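Kelch-like protein 7 (PDB 3II7) serves as the substrate-specific adapter of a CUL3-RBX1 E3 ubiquitin ligase, this chain being its Kelch-repeat beta-propeller domain. Local coordinates at residues 152-157 / 179-184; 147-152 / 221-226. All coordinates share one frame; numbering follows the deposited sequence. Where two conformers were deposited one is given.

Contact 1: residues 152-157 / 179-184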
loop_
_atom_site.group_PDB
_atom_site.type_symbol
_atom_site.label_atom_id
_atom_site.label_comp_id
_atom_site.label_asym_id
_atom_site.label_seq_id
_atom_site.Cartn_x
_atom_site.Cartn_y
_atom_site.Cartn_z
ATOM N N ILE A 152 4.238 7.387 -11.063
ATOM C CA ILE A 152 4.356 6.683 -9.805
ATOM C C ILE A 152 4.624 7.697 -8.713
ATOM O O ILE A 152 5.659 8.362 -8.712
ATOM C CB ILE A 152 5.481 5.671 -9.877
ATOM C CG1 ILE A 152 5.147 4.638 -10.977
ATOM C CG2 ILE A 152 5.727 4.973 -8.491
ATOM C CD1 ILE A 152 6.116 3.575 -11.129
ATOM N N TYR A 153 3.693 7.786 -7.775
ATOM C CA TYR A 153 3.733 8.780 -6.701
ATOM C C TYR A 153 4.114 8.114 -5.399
ATOM O O TYR A 153 3.585 7.046 -5.042
ATOM C CB TYR A 153 2.389 9.440 -6.512
ATOM C CG TYR A 153 1.941 10.274 -7.666
ATOM C CD1 TYR A 153 2.099 11.658 -7.668
ATOM C CD2 TYR A 153 1.386 9.688 -8.784
ATOM C CE1 TYR A 153 1.709 12.419 -8.754
ATOM C CE2 TYR A 153 0.979 10.456 -9.883
ATOM C CZ TYR A 153 1.149 11.834 -9.853
ATOM O OH TYR A 153 0.753 12.606 -10.919
ATOM N N VAL A 154 5.016 8.754 -4.677
ATOM C CA VAL A 154 5.369 8.360 -3.331
ATOM C C VAL A 154 5.077 9.527 -2.373
ATOM O O VAL A 154 5.321 10.659 -2.725
ATOM C CB VAL A 154 6.860 8.043 -3.261
ATOM C CG1 VAL A 154 7.285 7.888 -1.846
ATOM C CG2 VAL A 154 7.183 6.783 -4.056
ATOM N N CYS A 155 4.581 9.238 -1.172
ATOM C CA CYS A 155 4.482 10.233 -0.142
ATOM C C CYS A 155 4.575 9.665 1.248
ATOM O O CYS A 155 4.152 8.507 1.552
ATOM C CB CYS A 155 3.259 11.094 -0.245
ATOM S SG CYS A 155 1.771 10.210 -0.025
ATOM N N GLY A 156 5.101 10.501 2.088
ATOM C CA GLY A 156 5.268 10.228 3.503
ATOM C C GLY A 156 6.275 9.128 3.776
ATOM O O GLY A 156 7.268 8.977 3.057
ATOM N N GLY A 157 6.026 8.389 4.833
ATOM C CA GLY A 157 7.003 7.445 5.360
ATOM C C GLY A 157 7.873 8.098 6.415
ATOM O O GLY A 157 7.627 9.228 6.860
ATOM N N GLU A 179 12.398 8.737 -16.665
ATOM C CA GLU A 179 13.196 8.159 -15.569
ATOM C C GLU A 179 13.692 9.225 -14.609
ATOM O O GLU A 179 14.835 9.185 -14.109
ATOM C CB GLU A 179 14.326 7.266 -16.116
ATOM C CG GLU A 179 13.773 6.059 -16.889
ATOM C CD GLU A 179 14.745 4.884 -17.023
ATOM O OE1 GLU A 179 15.946 5.035 -16.710
ATOM O OE2 GLU A 179 14.278 3.804 -17.470
ATOM N N THR A 180 12.800 10.165 -14.304
ATOM C CA THR A 180 13.109 11.245 -13.394
ATOM C C THR A 180 12.117 11.314 -12.223
ATOM O O THR A 180 10.902 11.170 -12.430
ATOM C CB THR A 180 13.029 12.580 -14.119
ATOM O OG1 THR A 180 13.825 12.540 -15.337
ATOM C CG2 THR A 180 13.500 13.724 -13.199
ATOM N N TRP A 181 12.653 11.565 -11.022
ATOM C CA TRP A 181 11.863 11.937 -9.838
ATOM C C TRP A 181 11.730 13.451 -9.743
ATOM O O TRP A 181 12.733 14.200 -9.922
ATOM C CB TRP A 181 12.506 11.378 -8.551
ATOM C CG TRP A 181 12.397 9.869 -8.394
ATOM C CD1 TRP A 181 13.347 8.943 -8.703
ATOM C CD2 TRP A 181 11.306 9.139 -7.832
ATOM N NE1 TRP A 181 12.920 7.691 -8.375
ATOM C CE2 TRP A 181 11.654 7.767 -7.875
ATOM C CE3 TRP A 181 10.024 9.504 -7.325
ATOM C CZ2 TRP A 181 10.789 6.754 -7.416
ATOM C CZ3 TRP A 181 9.168 8.499 -6.874
ATOM C CH2 TRP A 181 9.568 7.132 -6.916
ATOM N N THR A 182 10.511 13.906 -9.491
ATOM C CA THR A 182 10.200 15.328 -9.285
ATOM C C THR A 182 9.542 15.548 -7.919
ATOM O O THR A 182 8.549 14.848 -7.577
ATOM C CB THR A 182 9.288 15.831 -10.382
ATOM O OG1 THR A 182 9.956 15.669 -11.643
ATOM C CG2 THR A 182 8.930 17.337 -10.163
ATOM N N GLU A 183 10.071 16.507 -7.154
ATOM C CA GLU A 183 9.488 16.911 -5.887
ATOM C C GLU A 183 8.149 17.630 -6.140
ATOM O O GLU A 183 8.070 18.545 -6.977
ATOM C CB GLU A 183 10.450 17.831 -5.102
ATOM C CG GLU A 183 10.076 17.960 -3.615
ATOM C CD GLU A 183 10.415 16.680 -2.790
ATOM O OE1 GLU A 183 11.340 15.943 -3.172
ATOM O OE2 GLU A 183 9.760 16.425 -1.763
ATOM N N LEU A 184 7.119 17.194 -5.430
ATOM C CA LEU A 184 5.813 17.785 -5.505
ATOM C C LEU A 184 5.490 18.566 -4.217
ATOM O O LEU A 184 6.297 18.604 -3.242
ATOM C CB LEU A 184 4.776 16.693 -5.757
ATOM C CG LEU A 184 4.956 15.968 -7.113
ATOM C CD1 LEU A 184 3.870 14.880 -7.226
ATOM C CD2 LEU A 184 4.900 16.929 -8.348
#

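Contact 2: residues 147-152 / 221-226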
loop_
_atom_site.group_PDB
_atom_site.type_symbol
_atom_site.label_atom_id
_atom_site.label_comp_id
_atom_site.label_asym_id
_atom_site.label_seq_id
_atom_site.Cartn_x
_atom_site.Cartn_y
_atom_site.Cartn_z
ATOM N N GLU A 147 0.354 4.155 -8.391
ATOM C CA GLU A 147 0.338 4.541 -9.801
ATOM C C GLU A 147 -0.906 5.385 -10.135
ATOM O O GLU A 147 -2.051 5.102 -9.658
ATOM C CB GLU A 147 0.391 3.307 -10.671
ATOM C CG GLU A 147 0.472 3.597 -12.163
ATOM C CD GLU A 147 -0.909 3.765 -12.867
ATOM O OE1 GLU A 147 -1.975 3.334 -12.345
ATOM O OE2 GLU A 147 -0.901 4.290 -13.975
ATOM N N ALA A 148 -0.698 6.426 -10.920
ATOM C CA ALA A 148 -1.771 7.285 -11.371
ATOM C C ALA A 148 -1.463 7.824 -12.760
ATOM O O ALA A 148 -0.503 8.564 -12.941
ATOM C CB ALA A 148 -1.995 8.457 -10.362
ATOM N N ASN A 149 -2.268 7.435 -13.751
ATOM C CA ASN A 149 -2.073 7.889 -15.151
ATOM C C ASN A 149 -0.657 7.635 -15.697
ATOM O O ASN A 149 -0.102 8.469 -16.423
ATOM C CB ASN A 149 -2.387 9.402 -15.306
ATOM C CG ASN A 149 -3.760 9.790 -14.808
ATOM O OD1 ASN A 149 -4.758 9.193 -15.177
ATOM N ND2 ASN A 149 -3.814 10.839 -13.986
ATOM N N GLY A 150 -0.053 6.511 -15.333
ATOM C CA GLY A 150 1.280 6.177 -15.823
ATOM C C GLY A 150 2.449 6.685 -14.983
ATOM O O GLY A 150 3.575 6.303 -15.242
ATOM N N LEU A 151 2.174 7.542 -13.989
ATOM C CA LEU A 151 3.199 8.101 -13.103
ATOM C C LEU A 151 3.127 7.388 -11.772
ATOM O O LEU A 151 2.083 6.852 -11.393
ATOM C CB LEU A 151 2.981 9.607 -12.903
ATOM C CG LEU A 151 2.994 10.477 -14.174
ATOM C CD1 LEU A 151 2.917 11.996 -13.882
ATOM C CD2 LEU A 151 4.230 10.170 -15.000
ATOM N N ILE A 152 4.238 7.387 -11.063
ATOM C CA ILE A 152 4.356 6.683 -9.805
ATOM C C ILE A 152 4.624 7.697 -8.713
ATOM O O ILE A 152 5.659 8.362 -8.712
ATOM C CB ILE A 152 5.481 5.671 -9.877
ATOM C CG1 ILE A 152 5.147 4.638 -10.977
ATOM C CG2 ILE A 152 5.727 4.973 -8.491
ATOM C CD1 ILE A 152 6.116 3.575 -11.129
ATOM N N TYR A 221 -4.292 14.775 -2.922
ATOM C CA TYR A 221 -3.413 15.495 -3.818
ATOM C C TYR A 221 -4.149 15.757 -5.108
ATOM O O TYR A 221 -4.569 14.819 -5.793
ATOM C CB TYR A 221 -2.169 14.676 -4.108
ATOM C CG TYR A 221 -1.183 15.392 -5.020
ATOM C CD1 TYR A 221 -0.572 16.570 -4.614
ATOM C CD2 TYR A 221 -0.891 14.882 -6.286
ATOM C CE1 TYR A 221 0.304 17.230 -5.428
ATOM C CE2 TYR A 221 0.006 15.532 -7.131
ATOM C CZ TYR A 221 0.583 16.708 -6.717
ATOM O OH TYR A 221 1.468 17.342 -7.550
ATOM N N ASP A 222 -4.308 17.037 -5.426
ATOM C CA ASP A 222 -4.885 17.473 -6.688
ATOM C C ASP A 222 -3.779 17.462 -7.717
ATOM O O ASP A 222 -2.867 18.309 -7.702
ATOM C CB ASP A 222 -5.485 18.871 -6.523
ATOM C CG ASP A 222 -6.333 19.276 -7.707
ATOM O OD1 ASP A 222 -5.851 19.170 -8.841
ATOM O OD2 ASP A 222 -7.494 19.685 -7.484
ATOM N N ILE A 223 -3.804 16.466 -8.582
ATOM C CA ILE A 223 -2.740 16.293 -9.571
ATOM C C ILE A 223 -2.600 17.500 -10.480
ATOM O O ILE A 223 -1.501 17.932 -10.771
ATOM C CB ILE A 223 -2.981 14.978 -10.363
ATOM C CG1 ILE A 223 -2.834 13.777 -9.442
ATOM C CG2 ILE A 223 -2.010 14.835 -11.576
ATOM C CD1 ILE A 223 -3.273 12.418 -10.082
ATOM N N LYS A 224 -3.723 18.061 -10.923
ATOM C CA LYS A 224 -3.720 19.236 -11.782
ATOM C C LYS A 224 -3.188 20.491 -11.124
ATOM O O LYS A 224 -2.445 21.240 -11.771
ATOM C CB LYS A 224 -5.156 19.466 -12.329
ATOM C CG LYS A 224 -5.328 20.602 -13.317
ATOM C CD LYS A 224 -4.431 20.470 -14.561
ATOM C CE LYS A 224 -5.135 21.015 -15.837
ATOM N NZ LYS A 224 -6.044 19.968 -16.484
ATOM N N LEU A 225 -3.547 20.730 -9.847
ATOM C CA LEU A 225 -3.159 21.966 -9.154
ATOM C C LEU A 225 -1.817 21.842 -8.384
ATOM O O LEU A 225 -1.260 22.861 -7.962
ATOM C CB LEU A 225 -4.246 22.404 -8.167
ATOM C CG LEU A 225 -5.595 22.816 -8.779
ATOM C CD1 LEU A 225 -6.595 23.133 -7.670
ATOM C CD2 LEU A 225 -5.440 23.985 -9.722
ATOM N N ASN A 226 -1.320 20.611 -8.192
ATOM C CA ASN A 226 -0.145 20.361 -7.371
ATOM C C ASN A 226 -0.343 20.959 -5.964
ATOM O O ASN A 226 0.462 21.768 -5.487
ATOM C CB ASN A 226 1.154 20.863 -8.044
ATOM C CG ASN A 226 2.413 20.582 -7.202
ATOM O OD1 ASN A 226 2.577 19.500 -6.589
ATOM N ND2 ASN A 226 3.314 21.555 -7.181
#

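Contact 1: residues 152-157 / 179-184
Apolar packing within one blade of the Kelch beta-propeller joins Tyr153 and Val154, on the second strand of the four-stranded antiparallel sheet, to Leu184 and Trp181 on its fourth strand, 180-184. Strand 171-175 runs between the two, so strands 152-155 and 180-184 meet through side chains and not through backbone hydrogen bonds; their axes come within 9.2 Å and diverge by 48°, the twist of the blade. The two pairs lie on opposite faces of the sheet. On one, Val154 CG2, in one of the two conformers modelled, approaches the six-membered end of the Trp181 indole obliquely, 3.7 Å from CH2, while the carbonyl O of Ile152 lies 4.0 Å from CZ3. With CG anti to the carbonyl carbon (chi1 -71°) the indole lies across the sheet toward strand 152-155, and its ring also meets that of Tyr174, the planes inclined at about 45°. Phe120 of the preceding blade meets the indole edge-to-face. On the other face, Leu184 CD1 comes up to the edge of the Tyr153 ring, near the ring plane, 3.6 Å from CE1. Val173 touches both of these side chains and Tyr221 of the next blade covers them further. With only carbon contacts between the side chains, cohesion here is hydrophobic, and the indole NE1 is satisfied by the carbonyl of Pro134, in the connection that follows strand 129-133.

Contact 2: residues 147-152 / 221-226
Asn226 OD1 is gripped twice: by Tyr221 OH, which donates to it over 2.6 Å, and by the backbone N of Cys185. The tyrosine approaches at a C=O...donor angle of 119°, tilted 25° from the carbonyl plane, with the acceptor at its ring edge. This bond and an Asx motif, in which Asp222 OD1 accepts Leu225 N from above its carboxylate plane at 3.0 Å, shape the turn 222-226. Out of that turn comes Ile223, the residue that makes the contact. Its CG1 lies beside its own backbone N and chi2 is extended (171°), so CD1 is carried forward to 4.2 Å from Ala148 CB and equally far from Asn149 ND2. The facing hairpin is a type I' turn from Ala148 to Leu151, with backbone bonds in both directions between those two residues. Gly150 N also donates to Glu147 OE2 (2.7 Å), on the anti side of the carboxylate, which further ties down the turn. The touch itself is thus light, between a beta hairpin and a turn, each held by its own bonds. Phe198 of strand 195-199 packs on Ala148, Asn149 and Ile223 alike, and Tyr153 of strand 151-155 touches Ala148 and Ile223, so the contact bridges adjacent blades of the propeller.

From the N terminus the chain passes through the preceding strands, up to 129-133, before it makes the hairpin of strands 144-148 and 151-155, so contact 2 opens at 147-152 and contact 1 directly after it, the two sharing Ile152. Contact 1 closes first, at 179-184, once the blade's outer two strands are complete. The chain then enters the next blade, and contact 2 closes at 221-226, with contact 1 nested inside its loop. One works within a blade; the other links that blade to its successor. Their centres are 10 Å apart and they touch directly: Tyr153 OH lies 3.6 Å from Ile223 CG2, and Leu184 CD1 lies 3.5 Å from Tyr221 OH.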